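Local atomic coordinates of extracellular solute-binding protein (Bordetella parapertussis, PDB entry 3PU5), a protein that probably binds a small solute, perhaps a polyamine, outside the cytoplasmic membrane and hands it to a transporter for uptake. Residues D6-L18 against G34-H47. Residues are numbered along the deposited sequence; the frame is centred on the assembly and turned at random.
Sequences DHIYVTSSGGSFL and GVKVTLVPGTNPAH
The imidazole of His7 lies between Lys36, whose CG sits 3.6 Å from the ring centroid in a CH-pi contact, and Tyr9, whose CZ approaches the opposite face; Thr38 lies at its edge, near the ring plane. CG of His7 is anti to the backbone N (chi1 -173°), which carries the ring alongside the lysine's methylenes and lets ND1 give a weak hydrogen bond to Lys36 O. Tyr9, in turn, lays its CD2 side against Thr38 CB at 3.5 Å, with Val40 CG2 at the ring's edge. Farther along, Thr11 CB stands over the centre of the His47 ring, 3.5 Å from its centroid, while Thr11 OG1 turns to Ala64 N.

Beneath these groups strands 7-12 and 36-41 run parallel. Ile8 N donates to Lys36 O at 2.8 Å and Thr38 N returns a bond to Ile8 O at 3.0 Å, both nearly straight. Ile8, Val10, Val37 and Thr38, branched at CB, suit this extended backbone. On the other face, Val10 CG2 meets Val37 CG1 at 3.8 Å, and Leu18, from helix 15-33, reaches Pro41 CG with its CD1 at 3.6 Å; Phe258 of helix 252-262 also packs on Ile8 and Val10.

This is a right-handed beta-alpha-beta crossover, as expected in a periplasmic-binding-protein lobe. Aliphatic Ile8, Val10, Val37 and Leu39 thus let helices 15-33 and 252-262 seal one face, whereas the mixed polar, aromatic face suits partly exposed surroundings.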
loop_
_atom_site.group_PDB
_atom_site.type_symbol
_atom_site.label_atom_id
_atom_site.label_comp_id
_atom_site.label_asym_id
_atom_site.label_seq_id
_atom_site.Cartn_x
_atom_site.Cartn_y
_atom_site.Cartn_z
ATOM N N ASP A 6 -19.324 -1.623 -25.753
ATOM C CA ASP A 6 -18.448 -2.519 -25.002
ATOM C C ASP A 6 -16.991 -2.048 -24.866
ATOM O O ASP A 6 -16.081 -2.621 -25.377
ATOM C CB ASP A 6 -18.496 -3.901 -25.563
ATOM C CG ASP A 6 -19.871 -4.456 -25.586
ATOM O OD1 ASP A 6 -20.522 -4.524 -24.546
ATOM O OD2 ASP A 6 -20.283 -4.803 -26.696
ATOM N N HIS A 7 -16.846 -0.988 -24.115
ATOM C CA HIS A 7 -15.638 -0.264 -23.960
ATOM C C HIS A 7 -15.740 0.390 -22.579
ATOM O O HIS A 7 -16.636 1.146 -22.361
ATOM C CB HIS A 7 -15.510 0.773 -25.080
ATOM C CG HIS A 7 -14.202 1.488 -25.124
ATOM N ND1 HIS A 7 -13.201 1.284 -24.213
ATOM C CD2 HIS A 7 -13.734 2.412 -25.984
ATOM C CE1 HIS A 7 -12.182 2.052 -24.509
ATOM N NE2 HIS A 7 -12.482 2.745 -25.578
ATOM N N ILE A 8 -14.828 0.090 -21.670
ATOM C CA ILE A 8 -14.821 0.763 -20.368
ATOM C C ILE A 8 -13.554 1.586 -20.125
ATOM O O ILE A 8 -12.489 1.307 -20.696
ATOM C CB ILE A 8 -15.067 -0.210 -19.162
ATOM C CG1 ILE A 8 -13.966 -1.278 -19.056
ATOM C CG2 ILE A 8 -16.453 -0.832 -19.237
ATOM C CD1 ILE A 8 -14.053 -2.131 -17.771
ATOM N N TYR A 9 -13.689 2.611 -19.284
ATOM C CA TYR A 9 -12.566 3.464 -18.925
ATOM C C TYR A 9 -12.220 3.265 -17.442
ATOM O O TYR A 9 -13.089 3.330 -16.566
ATOM C CB TYR A 9 -12.859 4.935 -19.270
ATOM C CG TYR A 9 -12.947 5.169 -20.765
ATOM C CD1 TYR A 9 -14.101 4.844 -21.472
ATOM C CD2 TYR A 9 -11.873 5.691 -21.472
ATOM C CE1 TYR A 9 -14.182 5.050 -22.853
ATOM C CE2 TYR A 9 -11.940 5.895 -22.845
ATOM C CZ TYR A 9 -13.094 5.573 -23.529
ATOM O OH TYR A 9 -13.159 5.777 -24.885
ATOM N N VAL A 10 -10.950 2.984 -17.183
ATOM C CA VAL A 10 -10.472 2.650 -15.843
ATOM C C VAL A 10 -9.290 3.545 -15.512
ATOM O O VAL A 10 -8.299 3.590 -16.261
ATOM C CB VAL A 10 -10.004 1.161 -15.753
ATOM C CG1 VAL A 10 -9.538 0.819 -14.316
ATOM C CG2 VAL A 10 -11.122 0.211 -16.191
ATOM N N THR A 11 -9.382 4.260 -14.396
ATOM C CA THR A 11 -8.306 5.169 -14.029
ATOM C C THR A 11 -7.061 4.381 -13.664
ATOM O O THR A 11 -7.137 3.223 -13.243
ATOM C CB THR A 11 -8.683 6.075 -12.848
ATOM O OG1 THR A 11 -8.782 5.294 -11.651
ATOM C CG2 THR A 11 -10.003 6.774 -13.109
ATOM N N SER A 12 -5.916 5.023 -13.836
ATOM C CA SER A 12 -4.658 4.478 -13.376
ATOM C C SER A 12 -3.674 5.625 -13.166
ATOM O O SER A 12 -4.016 6.798 -13.369
ATOM C CB SER A 12 -4.118 3.453 -14.374
ATOM O OG SER A 12 -3.160 2.618 -13.755
ATOM N N SER A 13 -2.454 5.293 -12.758
ATOM C CA SER A 13 -1.483 6.319 -12.409
ATOM C C SER A 13 -0.539 6.606 -13.570
ATOM O O SER A 13 -0.775 7.515 -14.370
ATOM C CB SER A 13 -0.689 5.902 -11.165
ATOM O OG SER A 13 -0.214 4.568 -11.281
ATOM N N GLY A 14 0.532 5.827 -13.659
ATOM C CA GLY A 14 1.473 5.968 -14.749
ATOM C C GLY A 14 2.646 5.035 -14.559
ATOM O O GLY A 14 2.665 4.214 -13.639
ATOM N N GLY A 15 3.631 5.157 -15.439
ATOM C CA GLY A 15 4.829 4.352 -15.336
ATOM C C GLY A 15 4.579 2.858 -15.274
ATOM O O GLY A 15 3.658 2.336 -15.894
ATOM N N SER A 16 5.410 2.178 -14.499
ATOM C CA SER A 16 5.442 0.727 -14.461
ATOM C C SER A 16 4.142 0.132 -13.911
ATOM O O SER A 16 3.705 -0.937 -14.341
ATOM C CB SER A 16 6.626 0.273 -13.608
ATOM O OG SER A 16 6.858 -1.110 -13.763
ATOM N N PHE A 17 3.537 0.824 -12.949
ATOM C CA PHE A 17 2.281 0.364 -12.365
ATOM C C PHE A 17 1.242 0.258 -13.470
ATOM O O PHE A 17 0.644 -0.796 -13.667
ATOM C CB PHE A 17 1.815 1.338 -11.282
ATOM C CG PHE A 17 0.548 0.915 -10.571
ATOM C CD1 PHE A 17 -0.696 1.271 -11.077
ATOM C CD2 PHE A 17 0.604 0.189 -9.384
ATOM C CE1 PHE A 17 -1.856 0.903 -10.427
ATOM C CE2 PHE A 17 -0.562 -0.178 -8.717
ATOM C CZ PHE A 17 -1.794 0.173 -9.248
ATOM N N LEU A 18 1.041 1.358 -14.196
ATOM C CA LEU A 18 0.056 1.405 -15.273
ATOM C C LEU A 18 0.341 0.380 -16.385
ATOM O O LEU A 18 -0.575 -0.262 -16.905
ATOM C CB LEU A 18 -0.041 2.827 -15.854
ATOM C CG LEU A 18 -1.202 3.084 -16.819
ATOM C CD1 LEU A 18 -1.584 4.567 -16.849
ATOM C CD2 LEU A 18 -0.890 2.586 -18.220
ATOM N N GLY A 34 -14.035 -9.642 -24.572
ATOM C CA GLY A 34 -14.315 -8.837 -25.749
ATOM C C GLY A 34 -14.587 -7.373 -25.426
ATOM O O GLY A 34 -14.981 -6.593 -26.297
ATOM N N VAL A 35 -14.377 -6.996 -24.168
ATOM C CA VAL A 35 -14.633 -5.633 -23.731
ATOM C C VAL A 35 -13.335 -4.851 -23.765
ATOM O O VAL A 35 -12.356 -5.230 -23.132
ATOM C CB VAL A 35 -15.211 -5.598 -22.309
ATOM C CG1 VAL A 35 -15.263 -4.168 -21.785
ATOM C CG2 VAL A 35 -16.600 -6.237 -22.289
ATOM N N LYS A 36 -13.323 -3.766 -24.527
ATOM C CA LYS A 36 -12.139 -2.924 -24.594
ATOM C C LYS A 36 -11.924 -2.165 -23.282
ATOM O O LYS A 36 -12.881 -1.708 -22.646
ATOM C CB LYS A 36 -12.217 -1.957 -25.782
ATOM C CG LYS A 36 -11.110 -0.920 -25.775
ATOM C CD LYS A 36 -10.512 -0.683 -27.149
ATOM C CE LYS A 36 -9.308 0.240 -27.034
ATOM N NZ LYS A 36 -8.356 0.048 -28.155
ATOM N N VAL A 37 -10.670 -2.046 -22.870
ATOM C CA VAL A 37 -10.349 -1.289 -21.666
ATOM C C VAL A 37 -9.348 -0.188 -21.990
ATOM O O VAL A 37 -8.274 -0.453 -22.544
ATOM C CB VAL A 37 -9.763 -2.173 -20.541
ATOM C CG1 VAL A 37 -9.478 -1.311 -19.294
ATOM C CG2 VAL A 37 -10.712 -3.311 -20.203
ATOM N N THR A 38 -9.704 1.045 -21.646
ATOM C CA THR A 38 -8.763 2.155 -21.731
ATOM C C THR A 38 -8.324 2.557 -20.331
ATOM O O THR A 38 -9.152 2.882 -19.484
ATOM C CB THR A 38 -9.390 3.392 -22.428
ATOM O OG1 THR A 38 -9.642 3.089 -23.806
ATOM C CG2 THR A 38 -8.455 4.604 -22.342
ATOM N N LEU A 39 -7.020 2.524 -20.086
ATOM C CA LEU A 39 -6.472 2.995 -18.822
ATOM C C LEU A 39 -6.159 4.481 -18.955
ATOM O O LEU A 39 -5.417 4.881 -19.855
ATOM C CB LEU A 39 -5.199 2.227 -18.478
ATOM C CG LEU A 39 -5.375 0.722 -18.257
ATOM C CD1 LEU A 39 -4.024 0.034 -18.132
ATOM C CD2 LEU A 39 -6.230 0.459 -17.023
ATOM N N VAL A 40 -6.727 5.287 -18.063
ATOM C CA VAL A 40 -6.555 6.736 -18.104
ATOM C C VAL A 40 -5.549 7.213 -17.053
ATOM O O VAL A 40 -5.865 7.244 -15.862
ATOM C CB VAL A 40 -7.901 7.437 -17.858
ATOM C CG1 VAL A 40 -7.763 8.930 -18.079
ATOM C CG2 VAL A 40 -8.990 6.852 -18.767
ATOM N N PRO A 41 -4.331 7.587 -17.488
ATOM C CA PRO A 41 -3.308 8.059 -16.543
ATOM C C PRO A 41 -3.692 9.362 -15.833
ATOM O O PRO A 41 -4.342 10.220 -16.425
ATOM C CB PRO A 41 -2.075 8.296 -17.427
ATOM C CG PRO A 41 -2.351 7.580 -18.707
ATOM C CD PRO A 41 -3.841 7.573 -18.877
ATOM N N GLY A 42 -3.273 9.511 -14.580
ATOM C CA GLY A 42 -3.570 10.716 -13.828
ATOM C C GLY A 42 -3.196 10.584 -12.362
ATOM O O GLY A 42 -2.883 9.485 -11.891
ATOM N N THR A 43 -3.220 11.708 -11.645
ATOM C CA THR A 43 -2.972 11.708 -10.207
ATOM C C THR A 43 -4.237 11.355 -9.448
ATOM O O THR A 43 -5.350 11.531 -9.950
ATOM C CB THR A 43 -2.521 13.088 -9.694
ATOM O OG1 THR A 43 -3.566 14.045 -9.920
ATOM C CG2 THR A 43 -1.238 13.539 -10.381
ATOM N N ASN A 44 -4.056 10.875 -8.225
ATOM C CA ASN A 44 -5.178 10.512 -7.376
ATOM C C ASN A 44 -6.175 11.654 -7.197
ATOM O O ASN A 44 -7.364 11.463 -7.407
ATOM C CB ASN A 44 -4.680 9.984 -6.025
ATOM C CG ASN A 44 -3.798 8.750 -6.168
ATOM O OD1 ASN A 44 -3.868 8.036 -7.170
ATOM N ND2 ASN A 44 -2.955 8.497 -5.161
ATOM N N PRO A 45 -5.691 12.853 -6.809
ATOM C CA PRO A 45 -6.568 14.014 -6.593
ATOM C C PRO A 45 -7.312 14.461 -7.844
ATOM O O PRO A 45 -8.461 14.874 -7.736
ATOM C CB PRO A 45 -5.599 15.122 -6.183
ATOM C CG PRO A 45 -4.384 14.439 -5.725
ATOM C CD PRO A 45 -4.300 13.127 -6.412
ATOM N N ALA A 46 -6.657 14.401 -9.004
ATOM C CA ALA A 46 -7.273 14.815 -10.265
ATOM C C ALA A 46 -8.378 13.850 -10.687
ATOM O O ALA A 46 -9.469 14.268 -11.079
ATOM C CB ALA A 46 -6.225 14.937 -11.365
ATOM N N HIS A 47 -8.087 12.556 -10.618
ATOM C CA HIS A 47 -9.095 11.545 -10.925
ATOM C C HIS A 47 -10.322 11.695 -10.022
ATOM O O HIS A 47 -11.447 11.726 -10.502
ATOM C CB HIS A 47 -8.515 10.138 -10.779
ATOM C CG HIS A 47 -7.760 9.668 -11.984
ATOM N ND1 HIS A 47 -6.631 8.879 -11.899
ATOM C CD2 HIS A 47 -7.976 9.876 -13.305
ATOM C CE1 HIS A 47 -6.189 8.612 -13.116
ATOM N NE2 HIS A 47 -6.991 9.204 -13.987
#